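Long-range contacts in 2'-deoxycytidine 5'-triphosphate deaminase (PDB 2R9Q), which probably catalyses the hydrolytic deamination of dCTP to dUTP, with two successive domains of the dUTPase superfamily in one chain: residues B[35-40]-B[160-165]; B[43-48]-B[164-169]; B[98-103]-B[142-147]; B[107-112]-B[133-138]; B[275-280]-B[295-300]. One frame throughout, in Å; residues are numbered along the deposited sequence.

Contact 1 (B[35-40]-B[160-165]); sequences VDQVQP and GSRLSQ
Arg162 CG stands anti to its carbonyl carbon (chi1 -74°) and the chain then bends at chi2 and chi3 (58°), while Asp36 CG is turned between backbone N and C (chi1 64°); guanidinium and carboxylate thus meet within the mainly beta, dUTPase-like N-terminal domain. The meeting joins the loop before strand 38-39 to the start of strand 162-170. Arg162 NH1 donates to Asp36 OD1 over 3.0 Å in a nearly straight salt bridge. The oxygen lies in the guanidinium plane, yet the nitrogen stands above the carboxylate plane. Arg162 NH2 adds a weak bond of 3.1 Å to Asp36 O. Arginine suits this place because its several N-H groups serve separate acceptors: Asp34 and Asp44 also form salt bridges with it, which probably compensates its charge and fixes its orientation. Over one guanidinium face lies the aliphatic part of Gln37, whose amide nitrogen is bonded to Asp44 O. Gln39 and Gln165 cross at about a right angle, Gln39 CG lying 3.9 Å from Gln165 NE2, itself hydrogen-bonded to Asp44 OD1.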
# COMPACT_ATOMS: atom_id res chain seq x y z
N VAL B 35 -19.20 -36.62 4.53
CA VAL B 35 -20.61 -36.83 4.92
C VAL B 35 -21.42 -35.55 4.71
O VAL B 35 -22.55 -35.60 4.23
CB VAL B 35 -20.77 -37.37 6.39
CG1 VAL B 35 -20.02 -36.50 7.39
CG2 VAL B 35 -22.27 -37.52 6.76
N ASP B 36 -20.79 -34.41 5.00
CA ASP B 36 -21.43 -33.11 4.94
C ASP B 36 -21.05 -32.29 3.70
O ASP B 36 -21.20 -31.06 3.69
CB ASP B 36 -21.10 -32.34 6.21
CG ASP B 36 -19.63 -32.05 6.36
OD1 ASP B 36 -18.79 -32.80 5.82
OD2 ASP B 36 -19.31 -31.06 7.02
N GLN B 37 -20.60 -32.98 2.64
CA GLN B 37 -20.08 -32.29 1.45
C GLN B 37 -21.18 -31.78 0.54
O GLN B 37 -21.01 -30.73 -0.11
CB GLN B 37 -19.12 -33.15 0.66
CG GLN B 37 -18.12 -32.35 -0.12
CD GLN B 37 -17.23 -33.21 -0.98
OE1 GLN B 37 -16.77 -34.25 -0.55
NE2 GLN B 37 -16.98 -32.76 -2.20
N VAL B 38 -22.29 -32.51 0.49
CA VAL B 38 -23.44 -32.15 -0.33
C VAL B 38 -24.38 -31.28 0.51
O VAL B 38 -24.86 -31.69 1.57
CB VAL B 38 -24.18 -33.39 -0.89
CG1 VAL B 38 -25.31 -32.97 -1.83
CG2 VAL B 38 -23.18 -34.37 -1.58
N GLN B 39 -24.59 -30.06 0.04
CA GLN B 39 -25.46 -29.13 0.69
C GLN B 39 -26.83 -29.33 0.03
O GLN B 39 -26.93 -30.05 -0.98
CB GLN B 39 -24.94 -27.69 0.53
CG GLN B 39 -23.48 -27.47 0.95
CD GLN B 39 -23.22 -27.84 2.38
OE1 GLN B 39 -24.11 -27.75 3.22
NE2 GLN B 39 -22.01 -28.29 2.66
N PRO B 40 -27.88 -28.74 0.62
CA PRO B 40 -29.24 -28.80 0.07
C PRO B 40 -29.38 -28.47 -1.44
O PRO B 40 -30.12 -29.15 -2.12
CB PRO B 40 -30.01 -27.80 0.93
CG PRO B 40 -29.29 -27.78 2.21
CD PRO B 40 -27.85 -28.00 1.90
N GLY B 160 -8.26 -31.70 0.69
CA GLY B 160 -9.55 -31.72 1.33
C GLY B 160 -10.21 -30.40 1.67
O GLY B 160 -11.39 -30.38 1.91
N SER B 161 -9.45 -29.31 1.72
CA SER B 161 -9.98 -28.02 2.10
C SER B 161 -11.12 -27.63 1.17
O SER B 161 -11.09 -27.93 -0.01
CB SER B 161 -8.89 -26.94 2.16
OG SER B 161 -7.95 -27.19 3.19
N ARG B 162 -12.14 -27.01 1.74
CA ARG B 162 -13.35 -26.67 1.00
C ARG B 162 -13.50 -25.17 1.03
O ARG B 162 -13.78 -24.62 2.06
CB ARG B 162 -14.54 -27.37 1.62
CG ARG B 162 -14.55 -28.84 1.30
CD ARG B 162 -15.10 -29.71 2.39
NE ARG B 162 -16.46 -29.30 2.70
CZ ARG B 162 -17.33 -29.98 3.45
NH1 ARG B 162 -17.02 -31.14 3.98
NH2 ARG B 162 -18.53 -29.47 3.66
N LEU B 163 -13.27 -24.51 -0.10
CA LEU B 163 -13.35 -23.04 -0.15
C LEU B 163 -14.52 -22.57 -1.00
O LEU B 163 -15.06 -21.48 -0.82
CB LEU B 163 -12.03 -22.44 -0.60
CG LEU B 163 -10.75 -22.54 0.25
CD1 LEU B 163 -10.14 -23.93 0.23
CD2 LEU B 163 -9.70 -21.58 -0.30
N SER B 164 -15.00 -23.47 -1.84
CA SER B 164 -15.91 -23.14 -2.90
C SER B 164 -17.02 -24.16 -3.00
O SER B 164 -16.90 -25.25 -2.48
CB SER B 164 -15.11 -23.12 -4.19
OG SER B 164 -15.86 -22.57 -5.23
N GLN B 165 -18.09 -23.78 -3.67
CA GLN B 165 -19.19 -24.70 -3.98
C GLN B 165 -19.80 -24.52 -5.38
O GLN B 165 -19.78 -23.44 -5.96
CB GLN B 165 -20.26 -24.69 -2.91
CG GLN B 165 -20.71 -23.38 -2.47
CD GLN B 165 -21.55 -23.44 -1.23
OE1 GLN B 165 -22.41 -22.59 -1.03
NE2 GLN B 165 -21.34 -24.46 -0.40

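Contact 2 (B[43-48]-B[164-169]); sequences LDLRLG and SQIRFR
Asp44 and Gln165 lie side by side and point the same way on one face of an antiparallel strand pair, while Leu43, Leu45 and Ile166 occupy the other. The pair belongs to a sheet of the dUTPase-like N-terminal domain. On the polar face the carboxylate and amide planes are turned 42° apart, and Gln165 NE2 reaches Asp44 OD1 at 2.7 Å, nearly along the C-O axis and within its own amide plane. Glutamine suits the position because its chain, extended beyond CG, carries an N-H to the acid. Asp44 OD2 forms salt bridges with Arg162 and Lys113, so the buried charge is probably well compensated.

On the apolar face Leu43 runs alongside Ile166, with Leu43 CB 4.1 Å from Ile166 CG2. Leu45 comes to the same methyl at an oblique angle, its CD2 being 3.8 Å from Ile166 CG2. The branched isoleucine thus presents one methyl to both leucines. Leu43 CD2 also approaches the edge of the Phe168 ring, at CE2, 4.3 Å away.

Leu43 and Ile166 form a hydrogen-bonded pair, with Leu43 N to Ile166 O and Ile166 N to Leu43 O both 2.8 Å; Asp44 and Gln165 are the next, non-hydrogen-bonded pair. Strand 162-170 is flanked by strand 42-46 and by strand 106-112, whose Ala108 touches Ile166 and Phe168, while Leu96 and Leu100 of strand 91-101 pack on Leu45 and Phe168, respectively.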
# COMPACT_ATOMS: atom_id res chain seq x y z
N LEU B 43 -22.81 -28.38 -3.96
CA LEU B 43 -21.78 -29.25 -3.46
C LEU B 43 -20.47 -28.48 -3.22
O LEU B 43 -19.96 -27.79 -4.09
CB LEU B 43 -21.58 -30.37 -4.47
CG LEU B 43 -20.35 -31.27 -4.41
CD1 LEU B 43 -20.46 -32.33 -3.34
CD2 LEU B 43 -20.11 -31.82 -5.78
N ASP B 44 -19.94 -28.60 -2.01
CA ASP B 44 -18.56 -28.22 -1.69
C ASP B 44 -17.53 -28.97 -2.54
O ASP B 44 -17.68 -30.17 -2.82
CB ASP B 44 -18.24 -28.44 -0.22
CG ASP B 44 -18.87 -27.38 0.66
OD1 ASP B 44 -19.68 -26.57 0.13
OD2 ASP B 44 -18.55 -27.35 1.88
N LEU B 45 -16.52 -28.21 -2.95
CA LEU B 45 -15.41 -28.69 -3.73
C LEU B 45 -14.17 -28.73 -2.85
O LEU B 45 -13.95 -27.84 -2.04
CB LEU B 45 -15.16 -27.79 -4.95
CG LEU B 45 -16.28 -27.63 -5.97
CD1 LEU B 45 -15.96 -26.40 -6.85
CD2 LEU B 45 -16.46 -28.92 -6.78
N ARG B 46 -13.37 -29.77 -3.01
CA ARG B 46 -12.20 -29.99 -2.20
C ARG B 46 -10.95 -29.85 -3.03
O ARG B 46 -10.89 -30.29 -4.16
CB ARG B 46 -12.21 -31.41 -1.62
CG ARG B 46 -13.37 -31.76 -0.70
CD ARG B 46 -13.32 -33.21 -0.29
NE ARG B 46 -13.71 -34.14 -1.36
CZ ARG B 46 -13.85 -35.46 -1.19
NH1 ARG B 46 -14.19 -36.23 -2.20
NH2 ARG B 46 -13.67 -36.01 -0.00
N LEU B 47 -9.94 -29.25 -2.41
CA LEU B 47 -8.58 -29.19 -2.96
C LEU B 47 -7.93 -30.55 -3.07
O LEU B 47 -8.06 -31.43 -2.18
CB LEU B 47 -7.67 -28.28 -2.11
CG LEU B 47 -8.14 -26.88 -1.70
CD1 LEU B 47 -7.01 -26.12 -1.00
CD2 LEU B 47 -8.71 -26.12 -2.88
N GLY B 48 -7.23 -30.71 -4.18
CA GLY B 48 -6.32 -31.82 -4.41
C GLY B 48 -5.01 -31.66 -3.63
O GLY B 48 -4.92 -30.86 -2.71
N SER B 164 -15.00 -23.47 -1.84
CA SER B 164 -15.91 -23.14 -2.90
C SER B 164 -17.02 -24.16 -3.00
O SER B 164 -16.90 -25.25 -2.48
CB SER B 164 -15.11 -23.12 -4.19
OG SER B 164 -15.86 -22.57 -5.23
N GLN B 165 -18.09 -23.78 -3.67
CA GLN B 165 -19.19 -24.70 -3.98
C GLN B 165 -19.80 -24.52 -5.38
O GLN B 165 -19.78 -23.44 -5.96
CB GLN B 165 -20.26 -24.69 -2.91
CG GLN B 165 -20.71 -23.38 -2.47
CD GLN B 165 -21.55 -23.44 -1.23
OE1 GLN B 165 -22.41 -22.59 -1.03
NE2 GLN B 165 -21.34 -24.46 -0.40
N ILE B 166 -20.30 -25.64 -5.91
CA ILE B 166 -20.88 -25.73 -7.24
C ILE B 166 -22.38 -26.09 -7.14
O ILE B 166 -22.77 -27.03 -6.46
CB ILE B 166 -20.05 -26.72 -8.11
CG1 ILE B 166 -20.49 -26.71 -9.57
CG2 ILE B 166 -20.09 -28.14 -7.58
CD1 ILE B 166 -19.65 -27.63 -10.41
N ARG B 167 -23.22 -25.29 -7.80
CA ARG B 167 -24.66 -25.54 -7.91
C ARG B 167 -24.99 -26.01 -9.33
O ARG B 167 -24.58 -25.40 -10.30
CB ARG B 167 -25.42 -24.25 -7.59
CG ARG B 167 -26.92 -24.27 -7.80
CD ARG B 167 -27.57 -23.07 -7.12
NE ARG B 167 -27.55 -23.15 -5.65
CZ ARG B 167 -28.08 -22.24 -4.84
NH1 ARG B 167 -28.63 -21.16 -5.33
NH2 ARG B 167 -28.03 -22.41 -3.52
N PHE B 168 -25.72 -27.11 -9.42
CA PHE B 168 -26.12 -27.70 -10.72
C PHE B 168 -27.56 -27.36 -11.05
O PHE B 168 -28.39 -27.28 -10.16
CB PHE B 168 -25.97 -29.22 -10.70
CG PHE B 168 -24.61 -29.68 -10.30
CD1 PHE B 168 -23.64 -29.91 -11.23
CD2 PHE B 168 -24.30 -29.88 -8.96
CE1 PHE B 168 -22.39 -30.30 -10.87
CE2 PHE B 168 -23.06 -30.29 -8.58
CZ PHE B 168 -22.10 -30.51 -9.54
N ARG B 169 -27.83 -27.17 -12.34
CA ARG B 169 -29.17 -26.82 -12.80
C ARG B 169 -29.55 -27.31 -14.22
O ARG B 169 -28.68 -27.54 -15.07
CB ARG B 169 -29.34 -25.30 -12.72
CG ARG B 169 -28.36 -24.54 -13.56
CD ARG B 169 -28.66 -23.06 -13.56
NE ARG B 169 -28.67 -22.45 -12.24
CZ ARG B 169 -27.59 -22.18 -11.50
NH1 ARG B 169 -26.37 -22.52 -11.90
NH2 ARG B 169 -27.74 -21.58 -10.34

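Contact 3 (B[98-103]-B[142-147]); sequences ESLALP and GPLYLE
Two backbone hydrogen bonds join Leu100 and Gly142 as an antiparallel hydrogen-bonded pair: Leu100 N to Gly142 O is 2.9 Å, and Gly142 N to Leu100 O is 2.8 Å. Gly142 has a positive phi of 156°, at which a side chain would run into the preceding carbonyl oxygen and the ring of Pro143, so glycine fits the corner the chain turns here.

Beyond this pair a water takes over. It lies 2.7 Å from Glu98 O, to which it can donate, and accepts from Leu144 N at 2.8 Å, bridging the backbones where direct pairing is interrupted; pairing resumes between Leu144 and Leu96. Such pairing of strands 91-101 and 143-150 belongs to a sheet of the N-terminal domain, in keeping with the antiparallel beta architecture of the dUTPase superfamily; strand 121-127 lies along the other edge of strand 143-150.

Apolar packing comes from two leucines. First torsions of -61° in Leu100 and -62° in Leu144 set both CG atoms beside the backbone N, and the side chains approach obliquely, Leu100 CD1 lying 4.1 Å from Leu144 CD2. Branched aliphatic chains suit this buried side, where Leu100 also touches Ile166 and Phe168 of strand 162-170. Near the glycine, Ser99 CB packs 3.3 Å from Gly142 O in a plain van der Waals contact.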
# COMPACT_ATOMS: atom_id res chain seq x y z
N GLU B 98 -12.83 -33.03 -7.29
CA GLU B 98 -14.03 -33.30 -8.07
C GLU B 98 -13.86 -33.03 -9.55
O GLU B 98 -13.22 -32.07 -9.95
CB GLU B 98 -15.22 -32.51 -7.53
CG GLU B 98 -15.70 -32.98 -6.17
CD GLU B 98 -14.69 -32.70 -5.06
OE1 GLU B 98 -14.13 -31.58 -5.02
OE2 GLU B 98 -14.47 -33.62 -4.24
N SER B 99 -14.42 -33.91 -10.37
CA SER B 99 -14.47 -33.72 -11.82
C SER B 99 -15.85 -34.09 -12.36
O SER B 99 -16.66 -34.69 -11.65
CB SER B 99 -13.29 -34.41 -12.58
OG SER B 99 -13.34 -35.82 -12.66
N LEU B 100 -16.11 -33.65 -13.59
CA LEU B 100 -17.45 -33.72 -14.15
C LEU B 100 -17.54 -34.48 -15.48
O LEU B 100 -16.59 -34.51 -16.26
CB LEU B 100 -18.03 -32.31 -14.29
CG LEU B 100 -18.21 -31.47 -13.02
CD1 LEU B 100 -18.57 -30.04 -13.41
CD2 LEU B 100 -19.27 -32.07 -12.04
N ALA B 101 -18.68 -35.13 -15.67
CA ALA B 101 -19.19 -35.59 -16.96
C ALA B 101 -20.72 -35.30 -16.94
O ALA B 101 -21.54 -36.16 -16.66
CB ALA B 101 -18.89 -37.05 -17.17
N LEU B 102 -21.07 -34.05 -17.21
CA LEU B 102 -22.44 -33.56 -17.11
C LEU B 102 -23.38 -33.99 -18.27
O LEU B 102 -22.99 -33.93 -19.44
CB LEU B 102 -22.43 -32.02 -17.01
CG LEU B 102 -22.64 -31.35 -15.64
CD1 LEU B 102 -21.99 -32.10 -14.50
CD2 LEU B 102 -22.14 -29.90 -15.72
N PRO B 103 -24.62 -34.40 -17.95
CA PRO B 103 -25.69 -34.51 -18.95
C PRO B 103 -25.80 -33.23 -19.79
O PRO B 103 -25.72 -32.14 -19.23
CB PRO B 103 -26.95 -34.69 -18.11
CG PRO B 103 -26.49 -35.28 -16.82
CD PRO B 103 -25.08 -34.78 -16.60
N GLY B 142 -14.90 -32.83 -17.82
CA GLY B 142 -13.56 -32.40 -17.51
C GLY B 142 -13.22 -32.18 -16.05
O GLY B 142 -14.02 -32.44 -15.14
N PRO B 143 -11.98 -31.72 -15.81
CA PRO B 143 -11.51 -31.38 -14.49
C PRO B 143 -11.95 -30.00 -14.05
O PRO B 143 -12.43 -29.22 -14.87
CB PRO B 143 -10.00 -31.44 -14.66
CG PRO B 143 -9.80 -30.99 -16.01
CD PRO B 143 -10.94 -31.50 -16.82
N LEU B 144 -11.80 -29.73 -12.75
CA LEU B 144 -12.06 -28.42 -12.18
C LEU B 144 -10.82 -27.92 -11.43
O LEU B 144 -10.04 -28.70 -10.87
CB LEU B 144 -13.28 -28.45 -11.24
CG LEU B 144 -14.68 -28.82 -11.77
CD1 LEU B 144 -15.66 -29.10 -10.60
CD2 LEU B 144 -15.26 -27.77 -12.73
N TYR B 145 -10.64 -26.60 -11.46
CA TYR B 145 -9.52 -25.93 -10.83
C TYR B 145 -10.03 -24.78 -10.01
O TYR B 145 -11.03 -24.14 -10.38
CB TYR B 145 -8.53 -25.44 -11.89
CG TYR B 145 -7.94 -26.56 -12.71
CD1 TYR B 145 -6.70 -27.11 -12.39
CD2 TYR B 145 -8.62 -27.09 -13.80
CE1 TYR B 145 -6.16 -28.15 -13.12
CE2 TYR B 145 -8.10 -28.14 -14.52
CZ TYR B 145 -6.86 -28.67 -14.18
OH TYR B 145 -6.32 -29.69 -14.92
N LEU B 146 -9.40 -24.55 -8.85
CA LEU B 146 -9.65 -23.34 -8.05
C LEU B 146 -8.43 -22.41 -8.05
O LEU B 146 -7.33 -22.78 -7.66
CB LEU B 146 -10.12 -23.63 -6.62
CG LEU B 146 -10.81 -22.52 -5.83
CD1 LEU B 146 -12.11 -22.10 -6.47
CD2 LEU B 146 -11.04 -22.87 -4.36
N GLU B 147 -8.63 -21.21 -8.55
CA GLU B 147 -7.72 -20.11 -8.35
C GLU B 147 -7.94 -19.48 -6.96
O GLU B 147 -9.07 -19.16 -6.60
CB GLU B 147 -7.94 -19.09 -9.42
CG GLU B 147 -6.86 -18.08 -9.60
CD GLU B 147 -7.07 -17.31 -10.93
OE1 GLU B 147 -7.81 -16.29 -10.92
OE2 GLU B 147 -6.49 -17.74 -11.97
O HOH W 1 -10.91 -31.88 -11.27

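Contact 4 (B[107-112]-B[133-138]); sequences SASANP and FDKIPA
Asp134 O holds two donors from opposite faces of its carbonyl plane: Ala110 N across the contact at 2.8 Å, and the ammonium of Lys135 from its own segment. Lys135 NZ stands well above the plane, 66° out of it, at 2.7 Å from Asp134 O. The long lysine chain bends at chi2 (-67°) and again at chi4, and its ammonium ends 3.3 Å from Ser109 CB. Asp134 CB lies against Ala110 O, while its carboxylate accepts from Val125 N through OD1. Asp134 has a positive phi of 62°, turning the chain just before strand 135-136.

That short strand runs antiparallel to strand 106-112, forming an edge of a sheet in the dUTPase-like N-terminal domain. Ala108 and Ile136 are its hydrogen-bonded pair, with Ile136 N to Ala108 O at 2.7 Å; Ser109 and Lys135 form the next, non-hydrogen-bonded pair.

On the buried face Ala108 CB lies 4.0 Å from Ile136 CB, and the short alanine lets Ile166 of strand 162-170 pack against both. On the other face Ser109 OG bonds to Arg169 of that strand. At the far end Ser107 CB rests 3.5 Å from Ile136 O.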
# COMPACT_ATOMS: atom_id res chain seq x y z
N SER B 107 -26.07 -27.76 -16.65
CA SER B 107 -24.96 -26.84 -16.47
C SER B 107 -24.69 -26.60 -14.98
O SER B 107 -25.38 -27.13 -14.12
CB SER B 107 -25.26 -25.50 -17.17
OG SER B 107 -26.24 -24.74 -16.49
N ALA B 108 -23.65 -25.83 -14.68
CA ALA B 108 -23.41 -25.43 -13.30
C ALA B 108 -22.71 -24.07 -13.14
O ALA B 108 -22.07 -23.57 -14.06
CB ALA B 108 -22.70 -26.54 -12.53
N SER B 109 -22.88 -23.47 -11.97
CA SER B 109 -22.10 -22.30 -11.57
C SER B 109 -21.40 -22.48 -10.17
O SER B 109 -21.77 -23.34 -9.39
CB SER B 109 -22.98 -21.04 -11.64
OG SER B 109 -23.97 -21.02 -10.64
N ALA B 110 -20.38 -21.67 -9.89
CA ALA B 110 -19.61 -21.73 -8.65
C ALA B 110 -19.58 -20.37 -7.92
O ALA B 110 -19.65 -19.31 -8.54
CB ALA B 110 -18.20 -22.25 -8.91
N ASN B 111 -19.56 -20.45 -6.60
CA ASN B 111 -19.45 -19.31 -5.70
C ASN B 111 -18.62 -19.73 -4.49
O ASN B 111 -18.56 -20.92 -4.16
CB ASN B 111 -20.83 -18.85 -5.24
CG ASN B 111 -21.43 -17.83 -6.15
OD1 ASN B 111 -20.72 -17.01 -6.74
ND2 ASN B 111 -22.75 -17.85 -6.25
N PRO B 112 -17.93 -18.77 -3.85
CA PRO B 112 -17.28 -19.08 -2.59
C PRO B 112 -18.24 -19.47 -1.50
O PRO B 112 -19.35 -19.00 -1.46
CB PRO B 112 -16.57 -17.78 -2.23
CG PRO B 112 -17.25 -16.74 -3.03
CD PRO B 112 -17.66 -17.38 -4.27
N PHE B 133 -15.07 -17.40 -15.80
CA PHE B 133 -14.89 -18.15 -14.54
C PHE B 133 -16.23 -18.53 -13.92
O PHE B 133 -17.27 -17.95 -14.24
CB PHE B 133 -14.10 -17.35 -13.50
CG PHE B 133 -12.67 -17.16 -13.85
CD1 PHE B 133 -11.85 -18.25 -14.17
CD2 PHE B 133 -12.11 -15.91 -13.83
CE1 PHE B 133 -10.51 -18.07 -14.47
CE2 PHE B 133 -10.77 -15.73 -14.11
CZ PHE B 133 -9.97 -16.80 -14.45
N ASP B 134 -16.18 -19.53 -13.04
CA ASP B 134 -17.30 -19.91 -12.19
C ASP B 134 -18.57 -20.38 -12.94
O ASP B 134 -19.63 -20.52 -12.34
CB ASP B 134 -17.65 -18.77 -11.23
CG ASP B 134 -16.51 -18.39 -10.28
OD1 ASP B 134 -15.63 -19.20 -9.99
OD2 ASP B 134 -16.53 -17.25 -9.78
N LYS B 135 -18.43 -20.63 -14.24
CA LYS B 135 -19.48 -21.15 -15.08
C LYS B 135 -18.99 -22.44 -15.75
O LYS B 135 -17.94 -22.47 -16.39
CB LYS B 135 -19.95 -20.12 -16.12
CG LYS B 135 -20.52 -18.84 -15.53
CD LYS B 135 -21.83 -19.08 -14.81
CE LYS B 135 -22.06 -18.08 -13.64
NZ LYS B 135 -21.20 -18.32 -12.41
N ILE B 136 -19.76 -23.50 -15.54
CA ILE B 136 -19.55 -24.78 -16.15
C ILE B 136 -20.62 -24.91 -17.26
O ILE B 136 -21.83 -24.83 -16.99
CB ILE B 136 -19.65 -25.91 -15.11
CG1 ILE B 136 -18.64 -25.70 -13.98
CG2 ILE B 136 -19.37 -27.27 -15.75
CD1 ILE B 136 -18.99 -24.67 -12.96
N PRO B 137 -20.18 -25.08 -18.53
CA PRO B 137 -21.16 -25.16 -19.63
C PRO B 137 -22.06 -26.39 -19.54
O PRO B 137 -21.71 -27.35 -18.87
CB PRO B 137 -20.29 -25.21 -20.88
CG PRO B 137 -18.92 -24.82 -20.44
CD PRO B 137 -18.80 -25.18 -19.02
N ALA B 138 -23.23 -26.30 -20.17
CA ALA B 138 -24.14 -27.42 -20.31
C ALA B 138 -23.37 -28.56 -20.92
O ALA B 138 -22.75 -28.39 -21.95
CB ALA B 138 -25.37 -27.07 -21.16
O HOH W 2 -21.34 -17.70 -10.01

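Contact 5 (B[275-280]-B[295-300])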
# COMPACT_ATOMS: atom_id res chain seq x y z
N TYR B 275 -37.10 -23.47 -3.09
CA TYR B 275 -36.35 -22.42 -3.74
C TYR B 275 -34.93 -22.34 -3.18
O TYR B 275 -34.68 -22.62 -2.00
CB TYR B 275 -37.07 -21.09 -3.58
CG TYR B 275 -38.45 -21.11 -4.19
CD1 TYR B 275 -38.68 -20.58 -5.45
CD2 TYR B 275 -39.53 -21.70 -3.51
CE1 TYR B 275 -39.94 -20.61 -6.03
CE2 TYR B 275 -40.80 -21.75 -4.08
CZ TYR B 275 -41.01 -21.20 -5.35
OH TYR B 275 -42.26 -21.24 -5.94
N ALA B 276 -34.00 -22.03 -4.07
CA ALA B 276 -32.69 -21.59 -3.67
C ALA B 276 -32.58 -20.10 -4.05
O ALA B 276 -33.40 -19.59 -4.81
CB ALA B 276 -31.62 -22.43 -4.35
N ALA B 277 -31.59 -19.42 -3.45
CA ALA B 277 -31.25 -18.04 -3.81
C ALA B 277 -29.74 -17.82 -4.08
O ALA B 277 -28.88 -18.66 -3.79
CB ALA B 277 -31.74 -17.07 -2.74
N GLU B 278 -29.45 -16.67 -4.67
CA GLU B 278 -28.11 -16.21 -4.90
C GLU B 278 -28.08 -14.71 -4.65
O GLU B 278 -28.96 -13.98 -5.09
CB GLU B 278 -27.65 -16.55 -6.31
CG GLU B 278 -26.17 -16.35 -6.57
CD GLU B 278 -25.73 -16.89 -7.93
OE1 GLU B 278 -26.54 -17.43 -8.72
OE2 GLU B 278 -24.53 -16.80 -8.22
N MET B 279 -27.06 -14.29 -3.90
CA MET B 279 -26.83 -12.90 -3.58
C MET B 279 -26.15 -12.27 -4.79
O MET B 279 -25.25 -12.87 -5.36
CB MET B 279 -25.93 -12.82 -2.33
CG MET B 279 -26.44 -11.94 -1.20
SD MET B 279 -26.36 -10.18 -1.57
CE MET B 279 -28.05 -9.85 -2.00
N THR B 280 -26.59 -11.08 -5.19
CA THR B 280 -25.97 -10.34 -6.30
C THR B 280 -25.62 -8.90 -5.87
O THR B 280 -26.29 -8.34 -5.02
CB THR B 280 -26.87 -10.30 -7.57
OG1 THR B 280 -28.13 -9.69 -7.24
CG2 THR B 280 -27.11 -11.71 -8.11
N GLY B 295 -22.79 -15.15 -2.58
CA GLY B 295 -22.84 -16.58 -2.65
C GLY B 295 -24.22 -17.16 -2.76
O GLY B 295 -25.22 -16.48 -3.03
N PHE B 296 -24.22 -18.47 -2.57
CA PHE B 296 -25.44 -19.26 -2.63
C PHE B 296 -26.13 -19.25 -1.26
O PHE B 296 -25.49 -19.28 -0.25
CB PHE B 296 -25.12 -20.68 -3.09
CG PHE B 296 -24.64 -20.76 -4.50
CD1 PHE B 296 -25.29 -20.08 -5.53
CD2 PHE B 296 -23.54 -21.56 -4.83
CE1 PHE B 296 -24.86 -20.21 -6.85
CE2 PHE B 296 -23.10 -21.67 -6.13
CZ PHE B 296 -23.76 -20.99 -7.14
N PHE B 297 -27.46 -19.13 -1.28
CA PHE B 297 -28.33 -19.36 -0.15
C PHE B 297 -29.03 -20.69 -0.36
O PHE B 297 -29.52 -20.97 -1.45
CB PHE B 297 -29.36 -18.23 -0.04
CG PHE B 297 -28.80 -16.98 0.51
CD1 PHE B 297 -29.21 -16.51 1.74
CD2 PHE B 297 -27.83 -16.27 -0.19
CE1 PHE B 297 -28.66 -15.34 2.24
CE2 PHE B 297 -27.29 -15.12 0.32
CZ PHE B 297 -27.72 -14.65 1.53
N ASP B 298 -29.08 -21.51 0.67
CA ASP B 298 -29.74 -22.82 0.59
C ASP B 298 -31.22 -22.75 0.91
O ASP B 298 -31.63 -21.92 1.71
CB ASP B 298 -29.10 -23.83 1.55
CG ASP B 298 -27.81 -24.44 1.01
OD1 ASP B 298 -27.77 -24.91 -0.18
OD2 ASP B 298 -26.84 -24.48 1.82
N PRO B 299 -32.02 -23.65 0.30
CA PRO B 299 -33.39 -23.88 0.75
C PRO B 299 -33.42 -24.06 2.24
O PRO B 299 -32.59 -24.79 2.78
CB PRO B 299 -33.78 -25.19 0.06
CG PRO B 299 -32.87 -25.35 -1.06
CD PRO B 299 -31.67 -24.50 -0.84
N GLY B 300 -34.34 -23.38 2.90
CA GLY B 300 -34.44 -23.43 4.37
C GLY B 300 -33.68 -22.33 5.11
O GLY B 300 -33.76 -22.26 6.33
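Met279 CG packs 3.6 Å from Phe297 CE2, the two side chains lying side by side and pointing the same way. Ala277 CB meets Phe297 CB at 3.8 Å, and because alanine ends at CB the Phe297 ring can pack alongside Met279. Across the sheet, the extended Glu278 lies alongside Phe296, its CD 3.6 Å from Phe296 CE1 and the carboxylate and ring planes 57° apart. Pro299 CB and CG lie 3.4 Å from Tyr275 O.

Backbone bonds set this register, antiparallel between strands 275-281 and 296-297 of the C-terminal dUTPase-like domain: Phe297 N to Ala277 O is 2.9 Å, Met279 N to Gly295 O 3.0 Å. Further out, Leu335 of strand 331-339 touches Ala277 and Phe297.

Polar groups on the Phe296 side are bonded from the N-terminal domain. Asn111 donates to Glu278 OE2, and Arg167 to the carbonyls of Ala277 and Phe297, which implies an interface held by hydrogen bonds as well as by packing of Phe296, the other face carrying apolar Ala277, Met279 and Phe297.

In the fold
From the N terminus, 35-40 and then 43-48 each wait more than a hundred residues for strand 162-170, so contacts 1 and 2 close long loops that end on the same strand and share Ser164 and Gln165. Nested inside both is contact 3, pairing 98-103 with 142-147, and inside that again contact 4, pairing 107-112 with 133-138. Contacts 1, 2 and 4 belong to one sheet, contact 3 to the other sheet of the N-terminal domain, with Leu100 against Ile136 joining them. Contact 5 follows in series as a short loop in the C-terminal domain. It touches contacts 1, 2 and 4, tying the two domains together, but not contact 3, whose nearest atoms are about 11 Å away.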